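Per a 4 allergen (Periplaneta americana, PDB 3EBW) probably carries small hydrophobic molecules inside a lipocalin-type beta barrel and is a major IgE-binding allergen of the American cockroach. Local coordinates at residues S3-G7 / V108-L112; Y18-E24 / E40-L46; Q103-A109 / L120-H126. All blocks are in the same frame, centred on the assembly; numbering follows the deposited sequence.

All three contacts reach one curled antiparallel sheet, a calycin barrel. Contacts 2 and 3 are neighbours, their centres about 10 Å apart, because strand 20-27 of contact 2 also pairs with strand 119-125 of contact 3; a hydrogen bond between Y18 OH and S106 OG joins them inside the barrel. Contact 1 shares V108 and A109 with contact 3, its centre about 14 Å away, and fastens the N-terminal segment to the outside of that wall. It is about 19 Å from contact 2, centre to centre. The side chains of E24 and W122 each lie about 3 Å, nearest atoms, from a bound PE4, probably a crystallisation additive that may mark the ligand pocket.

Contact 1: residues S3-G7 / V108-L112; sequences SCQIG and VAGCL
C4 and C111 are joined by a disulfide, C4 SG to C111 SG 2.1 Å, which ties the irregular N-terminal segment 3-7 to strand 106-112. It is a right-handed disulfide (chi3 +83°). With its sulfur anti to the backbone N (chi1 -173°), C4 points it at the strand, whereas the sulfur of C111 lies beside its backbone N; the two CA atoms, C4 CA and C111 CA, end 6.0 Å apart.

Two residues further on, I6 makes the apolar half of the contact. Its CB is directed at the strand. From there the CG2 branch leaves toward Y121 on the adjoining strand, and CG1 serves as a spacer, continuing in an extended line (chi2 178°) that carries CD1 onto the backbone. This terminal methyl lies against the A109-G110 peptide: I6 CD1 is 3.6 Å from A109 CB and 3.4 Å from G110 O. F96 and H119 also touch I6, and the isoleucine is buried although the loop that bears it is not part of the sheet. Segment 3-7 is thus held by a covalent bond and van der Waals packing; it packs on the face of the sheet bearing A109 and Y121 and makes no backbone hydrogen bond to segment 108-112. Together with C39-C160, which secures the C-terminal segment, C4-C111 makes up the two-disulfide pattern met in insect lipocalins such as the nitrophorins and bilin-binding protein.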
loop_
_atom_site.group_PDB
_atom_site.type_symbol
_atom_site.label_atom_id
_atom_site.label_comp_id
_atom_site.label_asym_id
_atom_site.label_seq_id
_atom_site.Cartn_x
_atom_site.Cartn_y
_atom_site.Cartn_z
ATOM N N SER A 3 -0.716 -19.117 -11.844
ATOM C CA SER A 3 -2.167 -19.147 -11.684
ATOM C C SER A 3 -2.447 -18.518 -10.326
ATOM O O SER A 3 -1.645 -18.659 -9.408
ATOM C CB SER A 3 -2.659 -20.586 -11.667
ATOM O OG SER A 3 -2.058 -21.292 -10.589
ATOM N N CYS A 4 -3.580 -17.849 -10.181
ATOM C CA CYS A 4 -3.917 -17.201 -8.908
ATOM C C CYS A 4 -4.588 -18.110 -7.877
ATOM O O CYS A 4 -5.778 -18.384 -7.973
ATOM C CB CYS A 4 -4.830 -16.000 -9.173
ATOM S SG CYS A 4 -5.214 -14.940 -7.740
ATOM N N GLN A 5 -3.833 -18.564 -6.884
ATOM C CA GLN A 5 -4.395 -19.411 -5.843
ATOM C C GLN A 5 -4.392 -18.651 -4.509
ATOM O O GLN A 5 -3.367 -18.123 -4.087
ATOM C CB GLN A 5 -3.569 -20.688 -5.696
ATOM C CG GLN A 5 -3.101 -21.270 -7.005
ATOM C CD GLN A 5 -4.241 -21.482 -7.976
ATOM O OE1 GLN A 5 -5.197 -22.201 -7.687
ATOM N NE2 GLN A 5 -4.145 -20.853 -9.138
ATOM N N ILE A 6 -5.540 -18.589 -3.852
ATOM C CA ILE A 6 -5.632 -17.902 -2.574
ATOM C C ILE A 6 -6.453 -18.782 -1.641
ATOM O O ILE A 6 -7.529 -19.295 -2.009
ATOM C CB ILE A 6 -6.349 -16.515 -2.695
ATOM C CG1 ILE A 6 -5.502 -15.532 -3.501
ATOM C CG2 ILE A 6 -6.612 -15.923 -1.323
ATOM C CD1 ILE A 6 -6.193 -14.165 -3.699
ATOM N N GLY A 7 -5.939 -18.958 -0.432
ATOM C CA GLY A 7 -6.638 -19.746 0.551
ATOM C C GLY A 7 -8.018 -19.168 0.739
ATOM O O GLY A 7 -8.283 -18.036 0.362
ATOM N N VAL A 108 -13.456 -10.486 -0.587
ATOM C CA VAL A 108 -13.082 -11.115 -1.853
ATOM C C VAL A 108 -11.588 -10.946 -2.050
ATOM O O VAL A 108 -11.007 -10.058 -1.449
ATOM C CB VAL A 108 -13.796 -10.425 -3.043
ATOM C CG1 VAL A 108 -13.045 -10.671 -4.346
ATOM C CG2 VAL A 108 -15.175 -10.960 -3.193
ATOM N N ALA A 109 -10.964 -11.762 -2.899
ATOM C CA ALA A 109 -9.525 -11.655 -3.114
ATOM C C ALA A 109 -9.060 -12.285 -4.420
ATOM O O ALA A 109 -9.584 -13.297 -4.843
ATOM C CB ALA A 109 -8.776 -12.281 -1.944
ATOM N N GLY A 110 -8.062 -11.671 -5.051
ATOM C CA GLY A 110 -7.543 -12.179 -6.300
ATOM C C GLY A 110 -6.119 -11.712 -6.466
ATOM O O GLY A 110 -5.441 -11.399 -5.496
ATOM N N CYS A 111 -5.670 -11.670 -7.711
ATOM C CA CYS A 111 -4.328 -11.260 -8.051
ATOM C C CYS A 111 -4.465 -10.157 -9.085
ATOM O O CYS A 111 -5.562 -9.893 -9.550
ATOM C CB CYS A 111 -3.588 -12.451 -8.620
ATOM S SG CYS A 111 -3.494 -13.847 -7.445
ATOM N N LEU A 112 -3.382 -9.480 -9.436
ATOM C CA LEU A 112 -3.519 -8.420 -10.418
ATOM C C LEU A 112 -2.493 -8.562 -11.516
ATOM O O LEU A 112 -1.307 -8.716 -11.248
ATOM C CB LEU A 112 -3.441 -7.045 -9.734
ATOM C CG LEU A 112 -4.719 -6.642 -8.963
ATOM C CD1 LEU A 112 -4.456 -5.387 -8.168
ATOM C CD2 LEU A 112 -5.906 -6.420 -9.921
#

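Contact 2: residues Y18-E24 / E40-L46; sequences YVGTWYE and EYDKYTL
Y18-E24 and E40-L46 form an antiparallel strand pair at the start of the lipocalin barrel, and it includes the G-x-W signature of the family, here G20-T21-W22. G20 pairs with Y44 and W22 with D42 as hydrogen-bonded pairs, each with two backbone bonds; W22 N reaches D42 O at 2.8 Å. The local strand axes run at 165°. At the backbone angles of G20 a CB would press on the carbonyl O of V19, so glycine suits the position.

On the face bearing W22 and Y44, three aromatic groups interlock. With its CG anti to the backbone N (chi1 -158°), Y18 brings its ring edge against the face of Y44 in a T-shaped pair, centroids of the Y18 and Y44 rings 5.0 Å apart and planes at 78°. Over a face of Y18 lies the indole of W22, its NE1 3.4 Å above the ring plane near the centre. That same NE1 donates to Y18 O at 3.0 Å, almost within the indole plane, which fixes the rotation of the tryptophan. CD1 of W22 also touches CD2 of Y44 at 4.1 Å. The opposite face carries T21, Y23, Y41 and K43: the methyl CG2 of T21 sits over one face of Y41, and Y23 runs alongside Y41, pointing the same way.

Strand 52-59 flanks 40-46 on its far edge, strand 119-125 flanks 20-27, and the W22 ring meets H126 beyond it.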
loop_
_atom_site.group_PDB
_atom_site.type_symbol
_atom_site.label_atom_id
_atom_site.label_comp_id
_atom_site.label_asym_id
_atom_site.label_seq_id
_atom_site.Cartn_x
_atom_site.Cartn_y
_atom_site.Cartn_z
ATOM N N TYR A 18 -25.380 -12.502 -4.106
ATOM C CA TYR A 18 -24.362 -11.466 -4.052
ATOM C C TYR A 18 -24.826 -10.254 -4.828
ATOM O O TYR A 18 -24.125 -9.256 -4.916
ATOM C CB TYR A 18 -23.065 -11.981 -4.660
ATOM C CG TYR A 18 -21.862 -11.211 -4.187
ATOM C CD1 TYR A 18 -21.377 -11.371 -2.891
ATOM C CD2 TYR A 18 -21.230 -10.290 -5.021
ATOM C CE1 TYR A 18 -20.304 -10.635 -2.437
ATOM C CE2 TYR A 18 -20.162 -9.552 -4.578
ATOM C CZ TYR A 18 -19.698 -9.721 -3.282
ATOM O OH TYR A 18 -18.650 -8.946 -2.826
ATOM N N VAL A 19 -26.005 -10.363 -5.423
ATOM C CA VAL A 19 -26.575 -9.273 -6.192
ATOM C C VAL A 19 -26.565 -8.004 -5.348
ATOM O O VAL A 19 -26.546 -8.069 -4.121
ATOM C CB VAL A 19 -28.028 -9.625 -6.643
ATOM C CG1 VAL A 19 -28.912 -8.382 -6.650
ATOM C CG2 VAL A 19 -27.995 -10.242 -8.049
ATOM N N GLY A 20 -26.555 -6.852 -6.007
ATOM C CA GLY A 20 -26.555 -5.606 -5.267
ATOM C C GLY A 20 -25.347 -4.687 -5.426
ATOM O O GLY A 20 -24.543 -4.826 -6.353
ATOM N N THR A 21 -25.238 -3.728 -4.503
ATOM C CA THR A 21 -24.167 -2.738 -4.515
ATOM C C THR A 21 -23.241 -2.889 -3.332
ATOM O O THR A 21 -23.636 -2.691 -2.184
ATOM C CB THR A 21 -24.737 -1.317 -4.510
ATOM O OG1 THR A 21 -25.458 -1.102 -5.728
ATOM C CG2 THR A 21 -23.618 -0.287 -4.404
ATOM N N TRP A 22 -21.997 -3.248 -3.629
ATOM C CA TRP A 22 -21.006 -3.418 -2.592
ATOM C C TRP A 22 -19.970 -2.293 -2.617
ATOM O O TRP A 22 -19.280 -2.090 -3.614
ATOM C CB TRP A 22 -20.306 -4.762 -2.752
ATOM C CG TRP A 22 -21.166 -5.942 -2.516
ATOM C CD1 TRP A 22 -21.885 -6.632 -3.449
ATOM C CD2 TRP A 22 -21.435 -6.573 -1.255
ATOM N NE1 TRP A 22 -22.583 -7.654 -2.848
ATOM C CE2 TRP A 22 -22.326 -7.641 -1.504
ATOM C CE3 TRP A 22 -21.008 -6.342 0.063
ATOM C CZ2 TRP A 22 -22.806 -8.468 -0.491
ATOM C CZ3 TRP A 22 -21.489 -7.170 1.077
ATOM C CH2 TRP A 22 -22.378 -8.221 0.790
ATOM N N TYR A 23 -19.875 -1.550 -1.522
ATOM C CA TYR A 23 -18.890 -0.479 -1.438
ATOM C C TYR A 23 -17.555 -1.048 -0.946
ATOM O O TYR A 23 -17.508 -1.854 -0.012
ATOM C CB TYR A 23 -19.365 0.631 -0.484
ATOM C CG TYR A 23 -20.617 1.343 -0.949
ATOM C CD1 TYR A 23 -20.641 2.059 -2.142
ATOM C CD2 TYR A 23 -21.798 1.254 -0.217
ATOM C CE1 TYR A 23 -21.818 2.654 -2.587
ATOM C CE2 TYR A 23 -22.975 1.847 -0.660
ATOM C CZ TYR A 23 -22.977 2.534 -1.833
ATOM O OH TYR A 23 -24.157 3.077 -2.255
ATOM N N GLU A 24 -16.472 -0.641 -1.592
ATOM C CA GLU A 24 -15.152 -1.116 -1.197
ATOM C C GLU A 24 -14.674 -0.268 -0.017
ATOM O O GLU A 24 -14.327 0.886 -0.189
ATOM C CB GLU A 24 -14.190 -1.009 -2.380
ATOM C CG GLU A 24 -12.781 -1.445 -2.080
ATOM C CD GLU A 24 -11.996 -1.744 -3.347
ATOM O OE1 GLU A 24 -10.754 -1.823 -3.277
ATOM O OE2 GLU A 24 -12.626 -1.907 -4.420
ATOM N N GLU A 40 -15.781 4.084 -4.643
ATOM C CA GLU A 40 -15.433 2.824 -5.269
ATOM C C GLU A 40 -16.374 1.694 -4.837
ATOM O O GLU A 40 -16.317 1.207 -3.708
ATOM C CB GLU A 40 -13.995 2.458 -4.932
ATOM C CG GLU A 40 -13.353 1.584 -5.964
ATOM C CD GLU A 40 -12.145 0.916 -5.407
ATOM O OE1 GLU A 40 -12.074 0.888 -4.174
ATOM O OE2 GLU A 40 -11.292 0.415 -6.167
ATOM N N TYR A 41 -17.236 1.277 -5.758
ATOM C CA TYR A 41 -18.177 0.212 -5.482
ATOM C C TYR A 41 -18.418 -0.644 -6.718
ATOM O O TYR A 41 -18.191 -0.213 -7.838
ATOM C CB TYR A 41 -19.496 0.810 -4.985
ATOM C CG TYR A 41 -20.239 1.602 -6.031
ATOM C CD1 TYR A 41 -20.597 2.929 -5.812
ATOM C CD2 TYR A 41 -20.577 1.025 -7.246
ATOM C CE1 TYR A 41 -21.270 3.649 -6.785
ATOM C CE2 TYR A 41 -21.233 1.728 -8.213
ATOM C CZ TYR A 41 -21.577 3.034 -7.982
ATOM O OH TYR A 41 -22.226 3.704 -8.976
ATOM N N ASP A 42 -18.851 -1.874 -6.506
ATOM C CA ASP A 42 -19.184 -2.773 -7.611
ATOM C C ASP A 42 -20.687 -3.057 -7.465
ATOM O O ASP A 42 -21.189 -3.217 -6.344
ATOM C CB ASP A 42 -18.369 -4.070 -7.522
ATOM C CG ASP A 42 -16.923 -3.891 -7.958
ATOM O OD1 ASP A 42 -16.610 -4.125 -9.141
ATOM O OD2 ASP A 42 -16.090 -3.509 -7.117
ATOM N N LYS A 43 -21.408 -3.064 -8.582
ATOM C CA LYS A 43 -22.844 -3.341 -8.548
ATOM C C LYS A 43 -23.136 -4.600 -9.324
ATOM O O LYS A 43 -22.720 -4.725 -10.489
ATOM C CB LYS A 43 -23.662 -2.204 -9.153
ATOM C CG LYS A 43 -25.110 -2.589 -9.378
ATOM C CD LYS A 43 -26.084 -1.522 -8.891
ATOM C CE LYS A 43 -26.171 -0.321 -9.830
ATOM N NZ LYS A 43 -26.955 0.803 -9.218
ATOM N N TYR A 44 -23.827 -5.537 -8.667
ATOM C CA TYR A 44 -24.204 -6.810 -9.289
ATOM C C TYR A 44 -25.703 -6.821 -9.575
ATOM O O TYR A 44 -26.540 -6.554 -8.711
ATOM C CB TYR A 44 -23.796 -7.985 -8.411
ATOM C CG TYR A 44 -22.312 -8.188 -8.388
ATOM C CD1 TYR A 44 -21.695 -9.105 -9.233
ATOM C CD2 TYR A 44 -21.512 -7.485 -7.483
ATOM C CE1 TYR A 44 -20.308 -9.329 -9.166
ATOM C CE2 TYR A 44 -20.145 -7.701 -7.408
ATOM C CZ TYR A 44 -19.555 -8.625 -8.242
ATOM O OH TYR A 44 -18.228 -8.892 -8.099
ATOM N N THR A 45 -26.003 -7.134 -10.824
ATOM C CA THR A 45 -27.349 -7.139 -11.348
ATOM C C THR A 45 -27.618 -8.430 -12.089
ATOM O O THR A 45 -26.790 -8.883 -12.891
ATOM C CB THR A 45 -27.475 -5.972 -12.308
ATOM O OG1 THR A 45 -27.484 -4.761 -11.544
ATOM C CG2 THR A 45 -28.687 -6.097 -13.188
ATOM N N LEU A 46 -28.771 -9.030 -11.803
ATOM C CA LEU A 46 -29.187 -10.271 -12.452
ATOM C C LEU A 46 -30.163 -9.987 -13.603
ATOM O O LEU A 46 -31.295 -9.586 -13.374
ATOM C CB LEU A 46 -29.848 -11.187 -11.424
ATOM C CG LEU A 46 -30.702 -12.318 -12.002
ATOM C CD1 LEU A 46 -29.877 -13.301 -12.855
ATOM C CD2 LEU A 46 -31.364 -13.025 -10.836
#

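Contact 3: residues Q103-A109 / L120-H126; sequences QTYSIVA and LYWIASH
Y121 turns one ring face to A109 and one edge to I107 in this antiparallel hairpin of the lipocalin barrel, strands 106-112 and 119-125. The methyl A109 CB stands 4.1 Å from the centroid of the Y121 ring and 17° off its normal, a CH-pi contact. In contrast, I107 CD1 comes in near the plane of the ring, 3.5 Å from Y121 CD1. I123 joins them on this outer face, where I107 and I123 pack against helix 132-142.

Inside, W122 and V108 form a hydrogen-bonded pair, W122 N to V108 O at 2.9 Å with its return bond in place. The indole of W122 lies obliquely near the backbone of A109, while a face of it covers L120 CB. W122 also packs on E24 and R27, and its side chain borders the bound PE4. Next along this face, S106 sets its CB against that of A124, and its OG bonds to Y18 OH.

Past the regular strands, the H126 ring presents its edge to Q103, with H126 CD2 3.3 Å from Q103 CA, and Q103 CG lies 3.7 Å from H126 CD2. The hydroxyl of S125, held anti to its backbone N (chi1 176°), reaches back to residue 104: S125 OG, which also accepts from E127 N, donates to T104 O at 2.7 Å, approaching from over the carbonyl group, 37° off its plane.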
loop_
_atom_site.group_PDB
_atom_site.type_symbol
_atom_site.label_atom_id
_atom_site.label_comp_id
_atom_site.label_asym_id
_atom_site.label_seq_id
_atom_site.Cartn_x
_atom_site.Cartn_y
_atom_site.Cartn_z
ATOM N N GLN A 103 -24.790 -9.682 3.005
ATOM C CA GLN A 103 -25.519 -8.463 3.338
ATOM C C GLN A 103 -25.028 -7.656 4.527
ATOM O O GLN A 103 -25.809 -7.305 5.399
ATOM C CB GLN A 103 -27.019 -8.764 3.477
ATOM C CG GLN A 103 -27.798 -8.397 2.202
ATOM C CD GLN A 103 -29.237 -8.874 2.185
ATOM O OE1 GLN A 103 -30.040 -8.498 3.038
ATOM N NE2 GLN A 103 -29.572 -9.703 1.200
ATOM N N THR A 104 -23.733 -7.344 4.541
ATOM C CA THR A 104 -23.118 -6.558 5.610
ATOM C C THR A 104 -21.610 -6.414 5.395
ATOM O O THR A 104 -21.066 -5.322 5.516
ATOM C CB THR A 104 -23.364 -7.179 7.008
ATOM O OG1 THR A 104 -23.504 -6.124 7.955
ATOM C CG2 THR A 104 -22.198 -8.024 7.465
ATOM N N TYR A 105 -20.946 -7.527 5.086
ATOM C CA TYR A 105 -19.512 -7.552 4.834
ATOM C C TYR A 105 -19.251 -8.539 3.695
ATOM O O TYR A 105 -20.059 -9.423 3.444
ATOM C CB TYR A 105 -18.758 -7.990 6.081
ATOM C CG TYR A 105 -18.816 -9.467 6.358
ATOM C CD1 TYR A 105 -19.965 -10.057 6.876
ATOM C CD2 TYR A 105 -17.713 -10.277 6.110
ATOM C CE1 TYR A 105 -20.015 -11.419 7.146
ATOM C CE2 TYR A 105 -17.747 -11.639 6.372
ATOM C CZ TYR A 105 -18.902 -12.209 6.891
ATOM O OH TYR A 105 -18.938 -13.566 7.143
ATOM N N SER A 106 -18.124 -8.393 3.012
ATOM C CA SER A 106 -17.804 -9.259 1.896
ATOM C C SER A 106 -16.329 -9.251 1.597
ATOM O O SER A 106 -15.867 -8.340 0.918
ATOM C CB SER A 106 -18.531 -8.774 0.645
ATOM O OG SER A 106 -17.785 -9.097 -0.524
ATOM N N ILE A 107 -15.571 -10.240 2.054
ATOM C CA ILE A 107 -14.154 -10.206 1.732
ATOM C C ILE A 107 -13.797 -11.125 0.536
ATOM O O ILE A 107 -13.868 -12.339 0.613
ATOM C CB ILE A 107 -13.235 -10.413 3.054
ATOM C CG1 ILE A 107 -12.270 -11.558 2.882
ATOM C CG2 ILE A 107 -14.078 -10.564 4.335
ATOM C CD1 ILE A 107 -11.160 -11.257 1.959
ATOM N N VAL A 108 -13.456 -10.486 -0.587
ATOM C CA VAL A 108 -13.082 -11.115 -1.853
ATOM C C VAL A 108 -11.588 -10.946 -2.050
ATOM O O VAL A 108 -11.007 -10.058 -1.449
ATOM C CB VAL A 108 -13.796 -10.425 -3.043
ATOM C CG1 VAL A 108 -13.045 -10.671 -4.346
ATOM C CG2 VAL A 108 -15.175 -10.960 -3.193
ATOM N N ALA A 109 -10.964 -11.762 -2.899
ATOM C CA ALA A 109 -9.525 -11.655 -3.114
ATOM C C ALA A 109 -9.060 -12.285 -4.420
ATOM O O ALA A 109 -9.584 -13.297 -4.843
ATOM C CB ALA A 109 -8.776 -12.281 -1.944
ATOM N N LEU A 120 -4.288 -9.733 -3.436
ATOM C CA LEU A 120 -4.978 -8.498 -3.084
ATOM C C LEU A 120 -6.285 -8.822 -2.379
ATOM O O LEU A 120 -7.071 -9.626 -2.879
ATOM C CB LEU A 120 -5.285 -7.667 -4.346
ATOM C CG LEU A 120 -4.215 -7.077 -5.284
ATOM C CD1 LEU A 120 -3.307 -6.139 -4.537
ATOM C CD2 LEU A 120 -3.391 -8.166 -5.875
ATOM N N TYR A 121 -6.531 -8.218 -1.223
ATOM C CA TYR A 121 -7.811 -8.455 -0.536
ATOM C C TYR A 121 -8.670 -7.205 -0.626
ATOM O O TYR A 121 -8.157 -6.106 -0.549
ATOM C CB TYR A 121 -7.614 -8.836 0.939
ATOM C CG TYR A 121 -6.969 -10.185 1.125
ATOM C CD1 TYR A 121 -7.683 -11.248 1.674
ATOM C CD2 TYR A 121 -5.658 -10.405 0.724
ATOM C CE1 TYR A 121 -7.114 -12.483 1.823
ATOM C CE2 TYR A 121 -5.078 -11.634 0.863
ATOM C CZ TYR A 121 -5.808 -12.681 1.420
ATOM O OH TYR A 121 -5.212 -13.907 1.612
ATOM N N TRP A 122 -9.975 -7.392 -0.811
ATOM C CA TRP A 122 -10.920 -6.287 -0.912
ATOM C C TRP A 122 -12.038 -6.548 0.096
ATOM O O TRP A 122 -12.717 -7.566 0.040
ATOM C CB TRP A 122 -11.459 -6.198 -2.343
ATOM C CG TRP A 122 -10.425 -5.778 -3.375
ATOM C CD1 TRP A 122 -9.926 -4.520 -3.563
ATOM C CD2 TRP A 122 -9.771 -6.610 -4.362
ATOM N NE1 TRP A 122 -9.003 -4.509 -4.603
ATOM C CE2 TRP A 122 -8.893 -5.777 -5.105
ATOM C CE3 TRP A 122 -9.840 -7.963 -4.684
ATOM C CZ2 TRP A 122 -8.100 -6.254 -6.144
ATOM C CZ3 TRP A 122 -9.033 -8.437 -5.730
ATOM C CH2 TRP A 122 -8.177 -7.578 -6.440
ATOM N N ILE A 123 -12.200 -5.648 1.052
ATOM C CA ILE A 123 -13.233 -5.816 2.071
ATOM C C ILE A 123 -14.375 -4.942 1.595
ATOM O O ILE A 123 -14.165 -3.776 1.282
ATOM C CB ILE A 123 -12.701 -5.374 3.487
ATOM C CG1 ILE A 123 -11.683 -6.398 4.022
ATOM C CG2 ILE A 123 -13.829 -5.315 4.482
ATOM C CD1 ILE A 123 -10.464 -6.585 3.158
ATOM N N ALA A 124 -15.579 -5.504 1.517
ATOM C CA ALA A 124 -16.735 -4.757 0.998
ATOM C C ALA A 124 -18.016 -4.767 1.841
ATOM O O ALA A 124 -18.184 -5.573 2.738
ATOM C CB ALA A 124 -17.042 -5.250 -0.423
ATOM N N SER A 125 -18.932 -3.858 1.536
ATOM C CA SER A 125 -20.170 -3.793 2.289
ATOM C C SER A 125 -21.304 -3.121 1.530
ATOM O O SER A 125 -21.076 -2.431 0.525
ATOM C CB SER A 125 -19.934 -3.050 3.602
ATOM O OG SER A 125 -21.149 -2.887 4.308
ATOM N N HIS A 126 -22.532 -3.336 2.010
ATOM C CA HIS A 126 -23.710 -2.729 1.393
ATOM C C HIS A 126 -23.850 -1.330 1.967
ATOM O O HIS A 126 -24.356 -0.422 1.316
ATOM C CB HIS A 126 -24.963 -3.558 1.680
ATOM C CG HIS A 126 -25.121 -4.741 0.776
ATOM N ND1 HIS A 126 -25.275 -4.616 -0.587
ATOM C CD2 HIS A 126 -25.128 -6.070 1.038
ATOM C CE1 HIS A 126 -25.369 -5.819 -1.129
ATOM N NE2 HIS A 126 -25.282 -6.717 -0.164
#